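Local coordinates for protein polyketide biosynthesis cytochrome P450 PksS (Bacillus subtilis, PDB 4YZR) that acts as a haem-dependent cytochrome P450 monooxygenase in Bacillus subtilis, metabolising dihydrobacillaene in the biosynthesis of the polyketide antibiotic bacillaene, at residues 87-91 against 92-96; 114-117 against 118-121; 130-133 against 134-137; 225-228 against 229-232; 261-264 against 265-268. All blocks are in the same frame, centred on the assembly; numbering follows the deposited sequence.

Contact 1 of 5, residues 87-91 against 92-96. With HEM (protoporphyrin IX containing Fe), chain C.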
# COMPACT_ATOMS: atom_id res chain seq x y z
N VAL A 87 -11.64 10.47 8.61
CA VAL A 87 -11.23 9.23 8.02
C VAL A 87 -11.75 8.99 6.62
O VAL A 87 -11.12 8.27 5.87
CB VAL A 87 -11.64 7.99 8.88
CG1 VAL A 87 -11.55 6.63 8.23
CG2 VAL A 87 -10.89 7.99 10.14
N SER A 88 -12.89 9.55 6.31
CA SER A 88 -13.42 9.31 4.97
C SER A 88 -13.41 10.57 4.09
O SER A 88 -13.95 10.54 2.99
CB SER A 88 -14.83 8.72 5.09
OG SER A 88 -15.62 9.72 5.65
N ASP A 89 -12.71 11.63 4.49
CA ASP A 89 -12.65 12.88 3.79
C ASP A 89 -11.24 13.20 3.19
O ASP A 89 -11.01 14.30 2.74
CB ASP A 89 -12.96 13.96 4.79
CG ASP A 89 -13.64 15.09 4.23
OD1 ASP A 89 -14.63 14.86 3.47
OD2 ASP A 89 -13.24 16.22 4.58
N HIS A 90 -10.35 12.26 3.25
CA HIS A 90 -9.04 12.45 2.62
C HIS A 90 -9.14 12.46 1.09
O HIS A 90 -10.16 12.17 0.49
CB HIS A 90 -8.09 11.39 3.12
CG HIS A 90 -8.57 10.01 2.88
ND1 HIS A 90 -8.66 9.47 1.63
CD2 HIS A 90 -9.09 9.08 3.70
CE1 HIS A 90 -9.21 8.28 1.68
NE2 HIS A 90 -9.48 8.02 2.93
N MET A 91 -8.06 12.84 0.47
CA MET A 91 -8.05 13.07 -0.94
C MET A 91 -8.33 11.87 -1.79
O MET A 91 -8.66 12.06 -2.98
CB MET A 91 -6.78 13.75 -1.41
CG MET A 91 -5.57 12.99 -1.33
SD MET A 91 -4.26 14.21 -1.79
CE MET A 91 -3.64 13.58 -3.23
N LEU A 92 -8.09 10.67 -1.29
CA LEU A 92 -8.35 9.50 -2.06
C LEU A 92 -9.87 9.25 -2.17
O LEU A 92 -10.32 8.47 -3.01
CB LEU A 92 -7.49 8.39 -1.43
CG LEU A 92 -7.57 7.06 -2.16
CD1 LEU A 92 -7.16 7.04 -3.64
CD2 LEU A 92 -6.61 6.05 -1.42
N ALA A 93 -10.66 9.95 -1.38
CA ALA A 93 -12.10 9.94 -1.40
C ALA A 93 -12.63 11.21 -2.04
O ALA A 93 -13.83 11.55 -1.86
CB ALA A 93 -12.67 9.68 -0.02
N LYS A 94 -11.86 11.88 -2.87
CA LYS A 94 -12.29 13.15 -3.55
C LYS A 94 -12.03 13.01 -5.01
O LYS A 94 -11.11 12.34 -5.50
CB LYS A 94 -11.49 14.31 -3.01
CG LYS A 94 -11.61 14.62 -1.55
CD LYS A 94 -12.93 15.19 -1.22
CE LYS A 94 -12.95 15.63 0.27
NZ LYS A 94 -14.28 16.05 0.74
N ASP A 95 -12.83 13.66 -5.83
CA ASP A 95 -12.68 13.80 -7.20
C ASP A 95 -12.16 15.23 -7.52
O ASP A 95 -12.11 16.11 -6.63
CB ASP A 95 -14.05 13.66 -7.93
CG ASP A 95 -14.62 12.28 -7.83
OD1 ASP A 95 -13.91 11.23 -7.63
OD2 ASP A 95 -15.87 12.20 -7.96
N THR A 96 -11.83 15.46 -8.74
CA THR A 96 -11.45 16.80 -9.21
C THR A 96 -12.69 17.72 -9.15
O THR A 96 -13.75 17.24 -9.35
CB THR A 96 -10.93 16.67 -10.63
OG1 THR A 96 -9.76 15.87 -10.59
CG2 THR A 96 -10.52 17.92 -11.13
CHA HEM C . -2.58 5.94 -3.38
CHB HEM C . -0.32 1.67 -3.54
CHC HEM C . 2.92 3.29 -0.29
CHD HEM C . 0.54 7.45 -0.05
C1A HEM C . -2.27 4.64 -3.69
C2A HEM C . -2.93 3.76 -4.67
C3A HEM C . -2.34 2.59 -4.65
C4A HEM C . -1.20 2.69 -3.74
CMA HEM C . -2.73 1.37 -5.38
CAA HEM C . -4.20 4.13 -5.44
CBA HEM C . -5.42 3.76 -4.73
CGA HEM C . -6.82 4.03 -5.44
O1A HEM C . -7.80 3.51 -4.81
O2A HEM C . -6.73 4.62 -6.46
C1B HEM C . 0.76 1.74 -2.66
C2B HEM C . 1.74 0.73 -2.46
C3B HEM C . 2.67 1.13 -1.55
C4B HEM C . 2.24 2.48 -1.17
CMB HEM C . 1.69 -0.54 -3.17
CAB HEM C . 3.84 0.49 -0.99
CBB HEM C . 4.42 -0.49 -1.59
C1C HEM C . 2.62 4.57 0.07
C2C HEM C . 3.30 5.42 0.98
C3C HEM C . 2.62 6.63 1.06
C4C HEM C . 1.48 6.49 0.20
CMC HEM C . 4.62 5.02 1.57
CAC HEM C . 2.93 7.81 1.85
CBC HEM C . 3.58 7.77 2.95
C1D HEM C . -0.53 7.43 -0.91
C2D HEM C . -1.50 8.49 -1.04
C3D HEM C . -2.37 8.06 -2.00
C4D HEM C . -1.92 6.73 -2.47
CMD HEM C . -1.49 9.83 -0.33
CAD HEM C . -3.55 8.80 -2.57
CBD HEM C . -3.20 9.63 -3.76
CGD HEM C . -4.35 10.51 -4.33
O1D HEM C . -5.49 10.20 -3.99
O2D HEM C . -4.00 11.41 -5.12
NA HEM C . -1.18 3.96 -3.24
NB HEM C . 1.13 2.81 -1.89
NC HEM C . 1.54 5.25 -0.41
ND HEM C . -0.79 6.37 -1.74
FE HEM C . 0.20 4.64 -1.87
O HOH W 1 -14.91 12.38 0.80
O HOH W 2 -13.57 18.29 2.84

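Contact 2 of 5, residues 114-117 against 118-121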
# COMPACT_ATOMS: atom_id res chain seq x y z
N THR A 114 13.30 15.45 -2.38
CA THR A 114 12.89 15.50 -1.01
C THR A 114 13.01 14.04 -0.45
O THR A 114 13.54 13.77 0.61
CB THR A 114 11.50 16.07 -0.88
OG1 THR A 114 11.50 17.45 -1.36
CG2 THR A 114 11.12 16.02 0.49
N ILE A 115 12.42 13.12 -1.19
CA ILE A 115 12.39 11.71 -0.72
C ILE A 115 13.79 11.17 -0.81
O ILE A 115 14.25 10.45 0.07
CB ILE A 115 11.40 10.88 -1.53
CG1 ILE A 115 10.02 11.32 -1.27
CG2 ILE A 115 11.55 9.42 -1.24
CD1 ILE A 115 9.67 11.35 0.09
N GLU A 116 14.54 11.44 -1.89
CA GLU A 116 15.86 10.95 -2.01
C GLU A 116 16.77 11.36 -0.90
O GLU A 116 17.64 10.67 -0.47
CB GLU A 116 16.52 11.38 -3.37
CG GLU A 116 17.83 10.72 -3.58
CD GLU A 116 17.82 9.19 -3.74
OE1 GLU A 116 16.82 8.56 -4.08
OE2 GLU A 116 18.83 8.52 -3.56
N ASN A 117 16.51 12.55 -0.39
CA ASN A 117 17.22 13.10 0.77
C ASN A 117 17.10 12.28 2.05
O ASN A 117 17.95 12.38 2.96
CB ASN A 117 16.92 14.55 1.04
CG ASN A 117 17.49 15.51 0.00
OD1 ASN A 117 18.39 15.17 -0.77
ND2 ASN A 117 16.98 16.72 0.01
N LEU A 118 16.09 11.39 2.07
CA LEU A 118 15.90 10.47 3.19
C LEU A 118 16.76 9.23 3.13
O LEU A 118 16.83 8.48 4.09
CB LEU A 118 14.44 9.99 3.27
CG LEU A 118 13.43 11.14 3.39
CD1 LEU A 118 12.03 10.50 3.32
CD2 LEU A 118 13.61 11.85 4.71
N ARG A 119 17.49 9.04 2.07
CA ARG A 119 18.23 7.79 1.83
C ARG A 119 19.13 7.44 2.95
O ARG A 119 19.11 6.32 3.51
CB ARG A 119 19.04 7.86 0.51
CG ARG A 119 19.98 6.69 0.36
CD ARG A 119 20.72 6.70 -1.02
NE ARG A 119 19.81 6.69 -2.11
CZ ARG A 119 19.31 5.75 -2.87
NH1 ARG A 119 19.50 4.54 -2.64
NH2 ARG A 119 18.49 6.09 -3.85
N GLY A 120 19.97 8.36 3.40
CA GLY A 120 20.94 8.04 4.44
C GLY A 120 20.27 7.61 5.72
O GLY A 120 20.68 6.63 6.40
N SER A 121 19.23 8.25 6.12
CA SER A 121 18.47 7.89 7.32
C SER A 121 17.78 6.54 7.21
O SER A 121 17.74 5.82 8.21
CB SER A 121 17.41 8.91 7.67
OG SER A 121 16.35 9.00 6.78
O HOH W 3 18.66 11.04 5.32
O HOH W 4 20.79 10.83 2.05

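Contact 3 of 5, residues 130-133 against 134-137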
# COMPACT_ATOMS: atom_id res chain seq x y z
N LEU A 130 19.26 -4.86 10.97
CA LEU A 130 20.08 -6.01 10.54
C LEU A 130 21.08 -6.34 11.66
O LEU A 130 21.35 -7.57 11.84
CB LEU A 130 20.73 -5.77 9.22
CG LEU A 130 19.70 -5.71 8.07
CD1 LEU A 130 20.34 -5.11 6.88
CD2 LEU A 130 19.09 -7.06 7.70
N ASP A 131 21.62 -5.35 12.36
CA ASP A 131 22.57 -5.66 13.50
C ASP A 131 21.87 -6.46 14.48
O ASP A 131 22.48 -7.39 15.09
CB ASP A 131 23.08 -4.35 14.09
CG ASP A 131 24.02 -3.60 13.20
OD1 ASP A 131 24.54 -4.07 12.16
OD2 ASP A 131 24.28 -2.38 13.56
N GLU A 132 20.65 -6.23 14.85
CA GLU A 132 19.93 -7.01 15.80
C GLU A 132 19.68 -8.36 15.28
O GLU A 132 19.83 -9.36 15.99
CB GLU A 132 18.62 -6.35 16.26
CG GLU A 132 18.85 -5.05 16.95
CD GLU A 132 19.77 -5.18 18.21
OE1 GLU A 132 19.54 -6.14 18.98
OE2 GLU A 132 20.71 -4.34 18.36
N MET A 133 19.33 -8.52 14.03
CA MET A 133 19.06 -9.83 13.48
C MET A 133 20.32 -10.68 13.42
O MET A 133 20.21 -11.94 13.61
CB MET A 133 18.56 -9.67 12.01
CG MET A 133 17.15 -9.14 11.96
SD MET A 133 16.71 -8.52 10.31
CE MET A 133 16.70 -9.90 9.40
N GLU A 134 21.46 -10.09 13.24
CA GLU A 134 22.72 -10.84 13.13
C GLU A 134 23.13 -11.52 14.46
O GLU A 134 24.02 -12.43 14.43
CB GLU A 134 23.81 -9.99 12.47
CG GLU A 134 25.09 -10.72 12.09
CD GLU A 134 25.92 -9.87 11.15
OE1 GLU A 134 25.86 -8.61 11.33
OE2 GLU A 134 26.60 -10.46 10.26
N LYS A 135 22.49 -11.21 15.54
CA LYS A 135 22.75 -11.86 16.85
C LYS A 135 22.27 -13.29 16.81
O LYS A 135 22.71 -14.11 17.63
CB LYS A 135 22.09 -11.13 17.94
CG LYS A 135 22.66 -9.74 18.13
CD LYS A 135 22.07 -8.99 19.32
CE LYS A 135 22.68 -7.62 19.53
NZ LYS A 135 21.91 -6.88 20.56
N GLU A 136 21.40 -13.69 15.88
CA GLU A 136 20.86 -15.04 15.79
C GLU A 136 21.01 -15.61 14.39
O GLU A 136 21.34 -14.89 13.45
CB GLU A 136 19.45 -15.11 16.25
CG GLU A 136 19.19 -14.51 17.60
CD GLU A 136 19.89 -15.24 18.75
OE1 GLU A 136 20.46 -16.39 18.61
OE2 GLU A 136 19.90 -14.61 19.85
N ASN A 137 20.76 -16.91 14.17
CA ASN A 137 20.85 -17.50 12.87
C ASN A 137 19.50 -17.76 12.19
O ASN A 137 19.46 -18.44 11.18
CB ASN A 137 21.64 -18.82 12.94
CG ASN A 137 20.93 -19.87 13.72
OD1 ASN A 137 19.86 -19.81 14.21
ND2 ASN A 137 21.70 -21.02 13.86

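Contact 4 of 5, residues 225-228 against 229-232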
# COMPACT_ATOMS: atom_id res chain seq x y z
N LYS A 225 -4.57 27.13 2.20
CA LYS A 225 -3.81 26.19 3.13
C LYS A 225 -4.74 25.08 3.50
O LYS A 225 -5.93 25.15 3.35
CB LYS A 225 -3.38 26.92 4.42
CG LYS A 225 -2.49 28.16 4.19
CD LYS A 225 -2.27 28.88 5.53
CE LYS A 225 -1.51 28.00 6.55
NZ LYS A 225 -0.27 27.44 5.94
N LEU A 226 -4.17 23.97 4.00
CA LEU A 226 -5.01 22.95 4.62
C LEU A 226 -5.66 23.37 5.91
O LEU A 226 -5.01 23.94 6.80
CB LEU A 226 -4.16 21.69 4.87
CG LEU A 226 -3.57 21.07 3.63
CD1 LEU A 226 -2.49 20.10 4.04
CD2 LEU A 226 -4.55 20.28 2.84
N SER A 227 -6.94 23.13 6.05
CA SER A 227 -7.61 23.40 7.26
C SER A 227 -7.23 22.36 8.32
O SER A 227 -6.56 21.32 7.98
CB SER A 227 -9.09 23.25 7.04
OG SER A 227 -9.50 21.93 6.84
N GLU A 228 -7.60 22.60 9.57
CA GLU A 228 -7.31 21.64 10.64
C GLU A 228 -7.84 20.25 10.24
O GLU A 228 -7.07 19.26 10.30
CB GLU A 228 -7.91 22.13 12.00
CG GLU A 228 -7.58 21.26 13.17
CD GLU A 228 -6.27 21.62 13.87
OE1 GLU A 228 -5.63 22.70 13.55
OE2 GLU A 228 -5.89 20.84 14.81
N LYS A 229 -9.09 20.10 9.84
CA LYS A 229 -9.67 18.81 9.49
C LYS A 229 -8.97 18.17 8.28
O LYS A 229 -8.78 16.93 8.22
CB LYS A 229 -11.16 18.94 9.17
CG LYS A 229 -11.82 17.64 8.85
CD LYS A 229 -13.33 17.75 8.86
CE LYS A 229 -13.85 16.63 7.98
NZ LYS A 229 -15.33 16.78 7.81
N GLU A 230 -8.58 19.02 7.29
CA GLU A 230 -7.85 18.55 6.10
C GLU A 230 -6.48 18.01 6.54
O GLU A 230 -6.02 16.99 5.98
CB GLU A 230 -7.67 19.63 5.07
CG GLU A 230 -8.98 19.96 4.40
CD GLU A 230 -8.97 21.08 3.43
OE1 GLU A 230 -9.76 20.99 2.41
OE2 GLU A 230 -8.13 21.99 3.58
N LEU A 231 -5.84 18.61 7.53
CA LEU A 231 -4.60 18.06 8.07
C LEU A 231 -4.85 16.72 8.72
O LEU A 231 -4.03 15.78 8.51
CB LEU A 231 -4.01 19.03 9.07
CG LEU A 231 -3.43 20.27 8.52
CD1 LEU A 231 -3.26 21.37 9.59
CD2 LEU A 231 -2.11 20.08 7.79
N TYR A 232 -5.88 16.56 9.52
CA TYR A 232 -6.16 15.27 10.11
C TYR A 232 -6.31 14.23 9.01
O TYR A 232 -5.78 13.13 9.12
CB TYR A 232 -7.45 15.27 10.93
CG TYR A 232 -7.46 16.27 12.08
CD1 TYR A 232 -6.29 16.79 12.64
CD2 TYR A 232 -8.66 16.71 12.61
CE1 TYR A 232 -6.33 17.72 13.73
CE2 TYR A 232 -8.66 17.61 13.66
CZ TYR A 232 -7.52 18.07 14.18
OH TYR A 232 -7.57 19.00 15.19

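Contact 5 of 5, residues 261-264 against 265-268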
# COMPACT_ATOMS: atom_id res chain seq x y z
N LYS A 261 15.09 -18.52 -6.27
CA LYS A 261 16.55 -18.46 -5.98
C LYS A 261 17.43 -17.98 -7.09
O LYS A 261 18.40 -17.28 -6.83
CB LYS A 261 17.04 -19.81 -5.49
CG LYS A 261 16.68 -20.03 -4.02
CD LYS A 261 16.74 -21.55 -3.73
CE LYS A 261 17.19 -21.90 -2.33
NZ LYS A 261 16.48 -23.12 -1.82
N LYS A 262 17.11 -18.32 -8.33
CA LYS A 262 17.87 -17.85 -9.43
C LYS A 262 17.77 -16.35 -9.62
O LYS A 262 18.72 -15.70 -9.97
CB LYS A 262 17.53 -18.58 -10.73
CG LYS A 262 18.14 -19.99 -10.70
CD LYS A 262 18.09 -20.62 -12.08
CE LYS A 262 16.71 -21.18 -12.30
NZ LYS A 262 16.56 -21.85 -13.63
N GLU A 263 16.60 -15.78 -9.34
CA GLU A 263 16.46 -14.33 -9.43
C GLU A 263 17.08 -13.65 -8.21
O GLU A 263 17.74 -12.61 -8.38
CB GLU A 263 14.97 -13.95 -9.51
CG GLU A 263 14.26 -14.50 -10.75
CD GLU A 263 14.88 -13.95 -12.02
OE1 GLU A 263 14.85 -12.74 -12.32
OE2 GLU A 263 15.50 -14.80 -12.73
N CYS A 264 16.98 -14.26 -7.06
CA CYS A 264 17.65 -13.72 -5.84
C CYS A 264 19.17 -13.61 -6.05
O CYS A 264 19.80 -12.64 -5.78
CB CYS A 264 17.38 -14.63 -4.72
SG CYS A 264 17.91 -13.88 -3.17
N GLU A 265 19.71 -14.68 -6.62
CA GLU A 265 21.19 -14.69 -6.91
C GLU A 265 21.62 -13.66 -7.90
O GLU A 265 22.62 -12.98 -7.66
CB GLU A 265 21.56 -16.08 -7.42
CG GLU A 265 23.06 -16.36 -7.49
CD GLU A 265 23.75 -16.22 -6.16
OE1 GLU A 265 23.22 -16.77 -5.17
OE2 GLU A 265 24.79 -15.52 -6.11
N LYS A 266 20.80 -13.37 -8.93
CA LYS A 266 21.12 -12.30 -9.85
C LYS A 266 21.28 -10.99 -9.13
O LYS A 266 22.15 -10.20 -9.39
CB LYS A 266 20.08 -12.17 -10.95
CG LYS A 266 20.04 -13.37 -11.91
CD LYS A 266 19.01 -13.14 -13.02
CE LYS A 266 18.78 -14.30 -13.95
NZ LYS A 266 17.50 -14.27 -14.70
N LEU A 267 20.29 -10.73 -8.27
CA LEU A 267 20.30 -9.45 -7.62
C LEU A 267 21.44 -9.29 -6.57
O LEU A 267 22.02 -8.26 -6.41
CB LEU A 267 18.93 -9.29 -6.87
CG LEU A 267 18.73 -7.95 -6.11
CD1 LEU A 267 18.94 -6.74 -6.97
CD2 LEU A 267 17.30 -7.93 -5.45
N LYS A 268 21.69 -10.36 -5.88
CA LYS A 268 22.77 -10.41 -4.91
C LYS A 268 24.13 -10.15 -5.59
O LYS A 268 24.90 -9.33 -5.09
CB LYS A 268 22.76 -11.74 -4.26
CG LYS A 268 23.75 -11.97 -3.17
CD LYS A 268 23.52 -13.41 -2.68
CE LYS A 268 22.20 -13.56 -1.96
NZ LYS A 268 21.92 -15.00 -1.78
O HOH W 5 16.03 -11.66 -14.55

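Contact 1 of 5, residues 87-91 against 92-96
The imidazole of His-90 meets Leu-92 at its edge: the backbone N of Leu-92 lies in the ring plane and gives ND1 a weak hydrogen bond, 3.2 Å long. CB of Leu-92 comes up to the same nitrogen, and the two side chains run alongside each other in the same direction. With CG of His-90 tucked between its own backbone N and carbonyl carbon (chi1 57°), the ring is turned so that ND1 faces Leu-92 N. A second flat group, the carboxylate of Asp-89, is reached at OD1 by NZ of Lys-94 at 3.0 Å from well above its plane, 54° out of it. A water accepts from this ammonium and donates to OD2, so the salt bridge is closed on the side of the second oxygen too. Ala-93 N bonds to His-90 O at 2.9 Å, and a weaker bond joins Lys-94 N to Met-91 O, which together form a short 3-10 turn. Another water links Ser-88 O to Ala-93 O. From this turn Met-91 and Leu-92 face the haem, with CD1 of Leu-92 3.5 Å from the propionate carbon CGA. His-99 and Arg-103 of helix 98-106, Arg-64 and His-350 hydrogen-bond to the haem. The turn thus forms part of the wall of a P450 haem pocket on its propionate side, just ahead of helix 98-106.

Contact 2 of 5, residues 114-117 against 118-121
Glu-116 and Arg-119 extend side by side in the same direction across a type I beta turn, Glu-116 to Arg-119, that joins helix 112-116 to helix 119-133 of the P450 fold. Their flat ends are not coplanar: carboxylate and guanidinium planes stand about 38° apart as modelled, with CD of Glu-116 at the guanidinium edge. NH2 of Arg-119 gives OE1 of Glu-116 a weak hydrogen bond of 3.0 Å within the salt bridge. OE2 lies toward NE and NH2 of the same arginine, but its modelled position is doubtful, so the finer geometry on that side, the angle between the planes included, is uncertain. The pairing depends on a bend in each chain: Glu-116 turns at chi2 (64°) and Arg-119 at chi3 (-58°), which brings the two ends together.

The apolar pair is set differently. Ile-115 and Leu-118 are inclined to one another and meet through their CD1 methyls at 4.1 Å, while CB of Leu-118 rests 3.2 Å from the carbonyl oxygen of Ile-115. Ile-115 also packs on Pro-356 and Leu-360 of helix 355-372, and Arg-119 lies against Leu-360 and His-363 of that helix, so both sides of the turn reach the same neighbour.

Beneath the side chains, Leu-118 N bonds to Ile-115 O at 2.9 Å and Arg-119 N to Glu-116 O at 3.0 Å. One water donates to Asn-117 O and accepts from Ser-121 N. At the start of helix 119-133, OG of Ser-121 reaches back to donate to Leu-118 O at 2.8 Å.

Contact 3 of 5, residues 130-133 against 134-137
Glu-132 and Lys-135 form the solvent side of this helix end, their side chains lying alongside each other and pointing the same way. The ammonium NZ of Lys-135 meets OE1 of Glu-132 at 2.9 Å on the syn side, 20° out of the carboxylate plane. Lys-135 is extended beyond CG, whereas Glu-132 folds at chi2 (-59°), which brings its carboxylate alongside the lysine. The methylenes of the lysine follow the same path, with CG 3.6 Å from the carbonyl oxygen of Glu-132.

The tighter part is the backbone. Glu-134 N closes the final helical bond to Leu-130 O at 2.9 Å. Beyond it the chain tightens: Lys-135 N makes a longer bond to Glu-132 O, and a type I beta turn from Met-133 to Glu-136 is closed by Glu-136 N on Met-133 O at 3.1 Å. On the inner side the side chains of the buried Leu-130 and Met-133 point into the fold. They pack on Phe-145 of helix 141-146, on Leu-369 of helix 355-372 and on Phe-373, placing the end of helix 119-133 against these elements.

Asp-131 and Glu-134 place like charges near each other, OD1 of Asp-131 being 4.8 Å from OE1 of Glu-134. Both oxygens form salt bridges to NH1 of Arg-372. The shared arginine probably offsets their mutual repulsion, while the lysine on the exposed side balances a third acid, Glu-132, so these three acids each have a basic partner.

Contact 4 of 5, residues 225-228 against 229-232
The chain passes from an extended run at Leu-226 and Ser-227 into the first turn of helix 228-259, whose opening bonds run from Leu-231 N to Ser-227 O at 2.8 Å and from Tyr-232 N to Glu-228 O at 3.1 Å. Ser-227 sits at the N-cap. A chi1 of 70° directs its OG at Glu-230 N, a capping bond of 3.1 Å. In turn, the extended side chain of Glu-230 reaches back so that OE2 accepts from Ser-227 N at 3.0 Å, met on the anti side of the carboxylate and 20° from its plane. This reciprocal pair is a capping box, and it satisfies two amides at the start of the long helix that crosses the P450 fold. The other oxygen of Glu-230, OE1, forms a salt bridge to Arg-101, tying the box to helix 98-106.

Leu-226 and Leu-231, which flank the box, lie across one another as a hydrophobic staple, CD1 of the first 3.8 Å from CD2 of the second. Both rest on Leu-216 of helix 212-218, and Leu-226 also packs on Leu-102 and Leu-105.

On another side of the turn, the phenol OH of Tyr-232 donates a short but weak bond to OE2 of Glu-228, 2.5 Å long. The carboxylate stands almost perpendicular to the ring, 88° between planes, and Glu-228 O lies over one ring face toward its rim. OE1 of Glu-228 is held by Arg-205, whose helix 183-206 also packs against Tyr-232 through Ala-198 and Ile-201.

Contact 5 of 5, residues 261-264 against 265-268
The one ion pair across this helical turn joins Glu-263 to Lys-266, three residues on. Their side chains lie next to each other and point the same way, and NZ of Lys-266 meets the syn lone pair of Glu-263 OE2 at 2.9 Å. The lysine is extended beyond CG, while the glutamate folds at chi2 (-61°) to bring its carboxylate up to the ammonium. A water accepts from NZ and donates to OE1 of Glu-263, 2.7 Å away, and that oxygen also accepts from Ile-335 N. Both carboxylate oxygens therefore have partners, which would hold the group in one rotation.

Backbone hydrogen bonds are the regular alpha-helical set. Glu-265 N bonds to Lys-261 O at 2.9 Å and Lys-268 N to Cys-264 O at 3.0 Å, with longer bonds from Lys-266 N to Lys-262 O and from Leu-267 N to Glu-263 O.

Aliphatic carbons lie against two carbonyls: CG of Lys-266 is 3.3 Å from Lys-262 O, and CB of Lys-268 is 3.4 Å from Cys-264 O.

The buried residues, Cys-264 and Leu-267, both turn to Leu-370 of helix 355-372. Leu-267 also touches Ile-335, and Lys-268 NZ donates to Pro-374 O beyond the end of that helix. Helix 261-269, which follows helix 228-259 in the chain, thus lies with one side against helix 355-372 and with Lys-261, Lys-262 and Lys-266 exposed.

How the contacts relate
Contacts 1 and 2 are surface contacts, whereas 3, 4 and 5 are partly buried; only contact 1 reaches the haem pocket. Contacts 2 and 3 occupy the two ends of helix 119-133, about 25 Å apart between centres, and both pack on helix 355-372, as does contact 5. Contacts 1 and 4 adjoin, OD2 of Asp-89 lying 3.5 Å from CE of Lys-229, and share helix 98-106 as a neighbour. Acid-base pairs spaced by three residues recur in contacts 2, 3 and 5, while contact 1 spans five. Contact 4 instead has a capping box, with its acids paired to arginines of other helices.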